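Local coordinates for helicase-like protein (PDB 2FG1) that probably binds ADP-ribose through a macro domain and may remove ADP-ribose from modified thymidine in DNA, although its function has not been established, at residues T25-D30 with A80-Q85; G84-Y89 with P97-A102. All coordinates share one frame; numbering follows the deposited sequence. Where two conformers were deposited one is given.

Contact 1. Residues T25-D30 with A80-Q85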
loop_
_atom_site.group_PDB
_atom_site.type_symbol
_atom_site.label_atom_id
_atom_site.label_comp_id
_atom_site.label_asym_id
_atom_site.label_seq_id
_atom_site.Cartn_x
_atom_site.Cartn_y
_atom_site.Cartn_z
ATOM N N THR A 25 -2.765 2.467 2.096
ATOM C CA THR A 25 -2.078 1.692 1.062
ATOM C C THR A 25 -0.988 0.842 1.682
ATOM O O THR A 25 -0.210 1.336 2.495
ATOM C CB THR A 25 -1.408 2.599 0.010
ATOM O OG1 THR A 25 -0.463 3.464 0.657
ATOM C CG2 THR A 25 -2.421 3.452 -0.716
ATOM N N HIS A 26 -0.888 -0.422 1.272
ATOM C CA HIS A 26 0.205 -1.268 1.750
ATOM C C HIS A 26 0.568 -2.294 0.679
ATOM O O HIS A 26 -0.202 -2.542 -0.245
ATOM C CB HIS A 26 -0.177 -1.918 3.083
ATOM C CG HIS A 26 -1.220 -2.969 2.941
ATOM N ND1 HIS A 26 -0.973 -4.287 3.245
ATOM C CD2 HIS A 26 -2.482 -2.913 2.454
ATOM C CE1 HIS A 26 -2.053 -5.002 2.973
ATOM N NE2 HIS A 26 -2.979 -4.194 2.485
ATOM N N ILE A 27 1.762 -2.860 0.804
ATOM C CA ILE A 27 2.308 -3.768 -0.201
ATOM C C ILE A 27 2.069 -5.218 0.185
ATOM O O ILE A 27 2.508 -5.686 1.254
ATOM C CB ILE A 27 3.815 -3.529 -0.428
ATOM C CG1 ILE A 27 4.058 -2.124 -1.001
ATOM C CG2 ILE A 27 4.378 -4.583 -1.385
ATOM C CD1 ILE A 27 5.537 -1.715 -1.051
ATOM N N CYS A 28 1.377 -5.915 -0.715
ATOM C CA CYS A 28 1.113 -7.334 -0.606
ATOM C C CYS A 28 2.020 -8.118 -1.534
ATOM O O CYS A 28 2.557 -7.598 -2.523
ATOM C CB CYS A 28 -0.348 -7.607 -0.984
ATOM S SG CYS A 28 -1.548 -6.864 0.098
ATOM N N ASN A 29 2.190 -9.393 -1.219
ATOM C CA ASN A 29 2.934 -10.278 -2.107
ATOM C C ASN A 29 2.040 -10.957 -3.144
ATOM O O ASN A 29 0.797 -10.912 -3.065
ATOM C CB ASN A 29 3.714 -11.314 -1.301
ATOM C CG ASN A 29 2.803 -12.206 -0.505
ATOM O OD1 ASN A 29 2.162 -13.101 -1.059
ATOM N ND2 ASN A 29 2.689 -11.928 0.792
ATOM N N ASP A 30 2.692 -11.592 -4.111
ATOM C CA ASP A 30 1.995 -12.242 -5.222
ATOM C C ASP A 30 1.777 -13.747 -5.039
ATOM O O ASP A 30 1.504 -14.449 -6.018
ATOM C CB ASP A 30 2.714 -11.950 -6.552
ATOM C CG ASP A 30 4.135 -12.483 -6.591
ATOM O OD1 ASP A 30 4.585 -13.110 -5.605
ATOM O OD2 ASP A 30 4.801 -12.277 -7.634
ATOM N N ALA A 80 -6.119 -0.234 0.221
ATOM C CA ALA A 80 -5.631 -0.657 -1.080
ATOM C C ALA A 80 -4.604 -1.758 -0.887
ATOM O O ALA A 80 -3.500 -1.515 -0.381
ATOM C CB ALA A 80 -5.021 0.535 -1.818
ATOM N N ASN A 81 -4.981 -2.974 -1.280
ATOM C CA ASN A 81 -4.076 -4.127 -1.259
ATOM C C ASN A 81 -3.288 -4.086 -2.573
ATOM O O ASN A 81 -3.835 -4.387 -3.625
ATOM C CB ASN A 81 -4.874 -5.445 -1.189
ATOM C CG ASN A 81 -5.667 -5.620 0.105
ATOM O OD1 ASN A 81 -5.275 -5.173 1.174
ATOM N ND2 ASN A 81 -6.775 -6.368 0.010
HETATM N N MSE A 82 -2.020 -3.680 -2.503
HETATM C CA MSE A 82 -1.215 -3.423 -3.698
HETATM C C MSE A 82 -0.224 -4.550 -3.902
HETATM O O MSE A 82 0.644 -4.754 -3.065
HETATM C CB MSE A 82 -0.417 -2.121 -3.526
HETATM C CG MSE A 82 -1.267 -0.868 -3.245
HETATM SE SE MSE A 82 -0.233 0.784 -3.309
HETATM C CE MSE A 82 1.120 0.378 -1.958
ATOM N N ILE A 83 -0.323 -5.279 -5.011
ATOM C CA ILE A 83 0.611 -6.390 -5.214
ATOM C C ILE A 83 1.936 -5.845 -5.733
ATOM O O ILE A 83 2.073 -5.538 -6.920
ATOM C CB ILE A 83 0.044 -7.491 -6.132
ATOM C CG1 ILE A 83 -1.284 -8.021 -5.581
ATOM C CG2 ILE A 83 1.061 -8.630 -6.263
ATOM C CD1 ILE A 83 -1.912 -9.100 -6.455
ATOM N N GLY A 84 2.910 -5.720 -4.830
ATOM C CA GLY A 84 4.165 -5.037 -5.142
ATOM C C GLY A 84 5.436 -5.757 -4.756
ATOM O O GLY A 84 6.520 -5.179 -4.829
ATOM N N GLN A 85 5.307 -7.005 -4.332
ATOM C CA GLN A 85 6.491 -7.793 -4.045
ATOM C C GLN A 85 6.318 -9.219 -4.544
ATOM O O GLN A 85 5.218 -9.777 -4.538
ATOM C CB GLN A 85 6.883 -7.725 -2.564
ATOM C CG GLN A 85 6.038 -8.567 -1.668
ATOM C CD GLN A 85 6.532 -8.561 -0.226
ATOM O OE1 GLN A 85 6.336 -7.576 0.496
ATOM N NE2 GLN A 85 7.152 -9.664 0.205
HETATM O O HOH W 1 5.171 -5.656 2.268
#
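His26 and Met82 lie on neighbouring parallel strands whose local axes make an angle of 52°. The backbones exchange bonds in alternation: His26 N donates to Ala80 O (3.3 Å), Met82 N to His26 O (3.1 Å), Cys28 N to Met82 O (2.7 Å) and Gly84 N to Cys28 O (3.0 Å). Beyond Cys28 the register slips by one residue, a beta bulge, and Cys28 O also receives a weak bond from Gln85 N. Glycine suits position 84 because a CB there would press tightly on Ile27 CG2.

On one face selenomethionine Met82 crosses Ile27, a compact branched side chain, with its CE 4.0 Å from Ile27 CG1, and reaches back to Thr25 CB. Being unbranched and flexible, Met82 can bend (chi3 -57°, which places CE) and follow the apolar surface of helix 100-117, where it meets Cys106, Leu107 and Val110; Ile27 touches Val103. Farther along, Gln85 CG packs on Asn29 CB (3.6 Å), and a water donates to both Ile27 O and Gln85 OE1, while Gln85 NE2 bonds Gly87 O.

The other face carries the polar pair His26 and Asn81, which run side by side. The ring edge presents NE2 to Asn81 OD1 at 2.8 Å, on a lone pair, with ring and amide planes 82° apart. Asn81 ND2 in turn reaches Gln69 OE1 and Pro49 O, so the buried amide uses both its ends. Cys28 SG, anti to its carbonyl carbon, rests against Asn81 CB (3.8 Å); a short side chain suits this position, which Tyr53 of helix 48-59 also touches. Helices on both faces of a largely parallel sheet make the three-layer alpha/beta/alpha macro fold, whose ligand site characteristically forms where such central strands end.

Contact 2. Residues G84-Y89 with P97-A102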
loop_
_atom_site.group_PDB
_atom_site.type_symbol
_atom_site.label_atom_id
_atom_site.label_comp_id
_atom_site.label_asym_id
_atom_site.label_seq_id
_atom_site.Cartn_x
_atom_site.Cartn_y
_atom_site.Cartn_z
ATOM N N GLY A 84 2.910 -5.720 -4.830
ATOM C CA GLY A 84 4.165 -5.037 -5.142
ATOM C C GLY A 84 5.436 -5.757 -4.756
ATOM O O GLY A 84 6.520 -5.179 -4.829
ATOM N N GLN A 85 5.307 -7.005 -4.332
ATOM C CA GLN A 85 6.491 -7.793 -4.045
ATOM C C GLN A 85 6.318 -9.219 -4.544
ATOM O O GLN A 85 5.218 -9.777 -4.538
ATOM C CB GLN A 85 6.883 -7.725 -2.564
ATOM C CG GLN A 85 6.038 -8.567 -1.668
ATOM C CD GLN A 85 6.532 -8.561 -0.226
ATOM O OE1 GLN A 85 6.336 -7.576 0.496
ATOM N NE2 GLN A 85 7.152 -9.664 0.205
ATOM N N HIS A 86 7.428 -9.780 -5.009
ATOM C CA HIS A 86 7.448 -11.107 -5.592
ATOM C C HIS A 86 7.894 -12.109 -4.541
ATOM O O HIS A 86 9.029 -12.054 -4.063
ATOM C CB HIS A 86 8.397 -11.123 -6.787
ATOM C CG HIS A 86 8.482 -12.450 -7.467
ATOM N ND1 HIS A 86 7.374 -13.111 -7.954
ATOM C CD2 HIS A 86 9.545 -13.241 -7.742
ATOM C CE1 HIS A 86 7.753 -14.250 -8.507
ATOM N NE2 HIS A 86 9.063 -14.356 -8.386
ATOM N N GLY A 87 6.988 -13.007 -4.171
ATOM C CA GLY A 87 7.251 -13.983 -3.118
ATOM C C GLY A 87 7.361 -13.311 -1.761
ATOM O O GLY A 87 7.052 -12.119 -1.610
ATOM N N ILE A 88 7.800 -14.088 -0.776
ATOM C CA ILE A 88 7.954 -13.618 0.599
ATOM C C ILE A 88 9.441 -13.462 0.943
ATOM O O ILE A 88 9.826 -12.557 1.696
ATOM C CB ILE A 88 7.242 -14.579 1.600
ATOM C CG1 ILE A 88 5.736 -14.660 1.295
ATOM C CG2 ILE A 88 7.489 -14.157 3.054
ATOM C CD1 ILE A 88 4.976 -15.706 2.101
ATOM N N TYR A 89 10.268 -14.331 0.365
ATOM C CA TYR A 89 11.704 -14.359 0.637
ATOM C C TYR A 89 12.506 -13.986 -0.603
ATOM O O TYR A 89 11.982 -14.026 -1.716
ATOM C CB TYR A 89 12.127 -15.752 1.113
ATOM C CG TYR A 89 11.361 -16.254 2.314
ATOM C CD1 TYR A 89 11.588 -15.724 3.585
ATOM C CD2 TYR A 89 10.408 -17.261 2.181
ATOM C CE1 TYR A 89 10.883 -16.188 4.693
ATOM C CE2 TYR A 89 9.704 -17.736 3.279
ATOM C CZ TYR A 89 9.945 -17.196 4.531
ATOM O OH TYR A 89 9.245 -17.663 5.619
ATOM N N PRO A 97 12.324 -9.452 -2.264
ATOM C CA PRO A 97 10.986 -9.493 -2.882
ATOM C C PRO A 97 10.477 -8.187 -3.516
ATOM O O PRO A 97 9.720 -8.248 -4.484
ATOM C CB PRO A 97 10.060 -9.882 -1.718
ATOM C CG PRO A 97 10.944 -10.588 -0.756
ATOM C CD PRO A 97 12.281 -9.903 -0.857
ATOM N N ILE A 98 10.865 -7.033 -2.977
ATOM C CA ILE A 98 10.316 -5.755 -3.450
ATOM C C ILE A 98 10.485 -5.609 -4.970
ATOM O O ILE A 98 11.519 -5.958 -5.533
ATOM C CB ILE A 98 10.953 -4.540 -2.693
ATOM C CG1 ILE A 98 10.139 -3.259 -2.903
ATOM C CG2 ILE A 98 12.392 -4.298 -3.112
ATOM C CD1 ILE A 98 8.746 -3.304 -2.318
ATOM N N ARG A 99 9.445 -5.112 -5.626
ATOM C CA ARG A 99 9.521 -4.795 -7.053
ATOM C C ARG A 99 9.090 -3.350 -7.236
ATOM O O ARG A 99 7.899 -3.028 -7.168
ATOM C CB ARG A 99 8.641 -5.742 -7.870
ATOM C CG ARG A 99 9.124 -7.198 -7.879
ATOM C CD ARG A 99 10.462 -7.337 -8.596
ATOM N NE ARG A 99 10.907 -8.728 -8.703
ATOM C CZ ARG A 99 11.617 -9.375 -7.776
ATOM N NH1 ARG A 99 11.956 -8.775 -6.640
ATOM N NH2 ARG A 99 11.974 -10.638 -7.976
ATOM N N TYR A 100 10.058 -2.462 -7.419
ATOM C CA TYR A 100 9.778 -1.018 -7.469
ATOM C C TYR A 100 8.874 -0.646 -8.629
ATOM O O TYR A 100 8.005 0.207 -8.485
ATOM C CB TYR A 100 11.067 -0.200 -7.528
ATOM C CG TYR A 100 11.924 -0.286 -6.286
ATOM C CD1 TYR A 100 11.574 0.406 -5.128
ATOM C CD2 TYR A 100 13.092 -1.043 -6.277
ATOM C CE1 TYR A 100 12.368 0.343 -3.982
ATOM C CE2 TYR A 100 13.895 -1.116 -5.137
ATOM C CZ TYR A 100 13.521 -0.427 -3.995
ATOM O OH TYR A 100 14.314 -0.499 -2.876
ATOM N N ASP A 101 9.075 -1.282 -9.777
ATOM C CA ASP A 101 8.208 -1.024 -10.933
ATOM C C ASP A 101 6.760 -1.445 -10.673
ATOM O O ASP A 101 5.809 -0.738 -11.048
ATOM C CB ASP A 101 8.767 -1.635 -12.231
ATOM C CG ASP A 101 9.022 -3.148 -12.151
ATOM O OD1 ASP A 101 9.103 -3.755 -11.057
ATOM O OD2 ASP A 101 9.191 -3.754 -13.237
ATOM N N ALA A 102 6.592 -2.577 -10.000
ATOM C CA ALA A 102 5.262 -3.020 -9.606
ATOM C C ALA A 102 4.610 -2.036 -8.642
ATOM O O ALA A 102 3.442 -1.676 -8.810
ATOM C CB ALA A 102 5.319 -4.416 -8.988
#
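Arg99 reaches back over His86 from the start of helix 100-117, while its own backbone N, at the N-cap position, donates to Gly84 O (3.0 Å). His86 N donates to Pro97 O at 2.8 Å and 167°. These two bonds flank the single bridge of Gln85 with Ile98, and they tie the end of the strand to the turn that leads into the helix.

From Arg99 CB, which passes Gly84 O, the chain continues to CG, which meets His86 CB. There chi2 (-66°) turns CD, and beyond it NE and CZ pass over the same carbon, which stands 3.7 Å above the centre of one guanidinium face. At the tip the two nitrogens part: NH2 approaches His86 CD2 (3.6 Å), oblique to the ring, with the two planes 52° apart, whereas NH1 donates to Ile98 O (3.1 Å) and also to Pro96 O. A long chain with a flat end suits this place, since it can lie across an aliphatic carbon and still give N-H groups to carbonyls. His86 ND1 bonds Asp30 OD2, which helps fix the ring beside Arg99.

Pro97 packs against the turn. Its CB touches Gln85 NE2 (3.5 Å) and His86 O (3.4 Å). The same Gln85 NE2 donates to Gly87 O, bracing the turn, and Gly87 has the positive phi that glycine tolerates readily.

The chemistry is thus mixed: main-chain bonds fix the two segments, and the guanidinium, held by the carbonyls of Ile98 and of Pro96 just before the segment, packs its face on His86 CB. Any positive charge on His86 would probably be offset in part by Asp30.

Contact 1 and contact 2 have centres about 9 Å apart and share Gly84 and Gln85, the end of strand 77-85. Along the chain, strand 22-29 comes first, then 77-85, the turn after it, and finally the lead into helix 100-117. One strand end therefore joins its sheet neighbour in contact 1 to the following helix in contact 2. Asp30 stitches the two: OD2 lies 2.7 Å from His86 ND1 and OD1 2.8 Å from Gly87 N, both probable hydrogen bonds, while Ile27 CD1 packs on Ile98 CD1. Together they probably help shape the loops at the C-terminal ends of these central strands, where macro domains usually bind ADP-ribose.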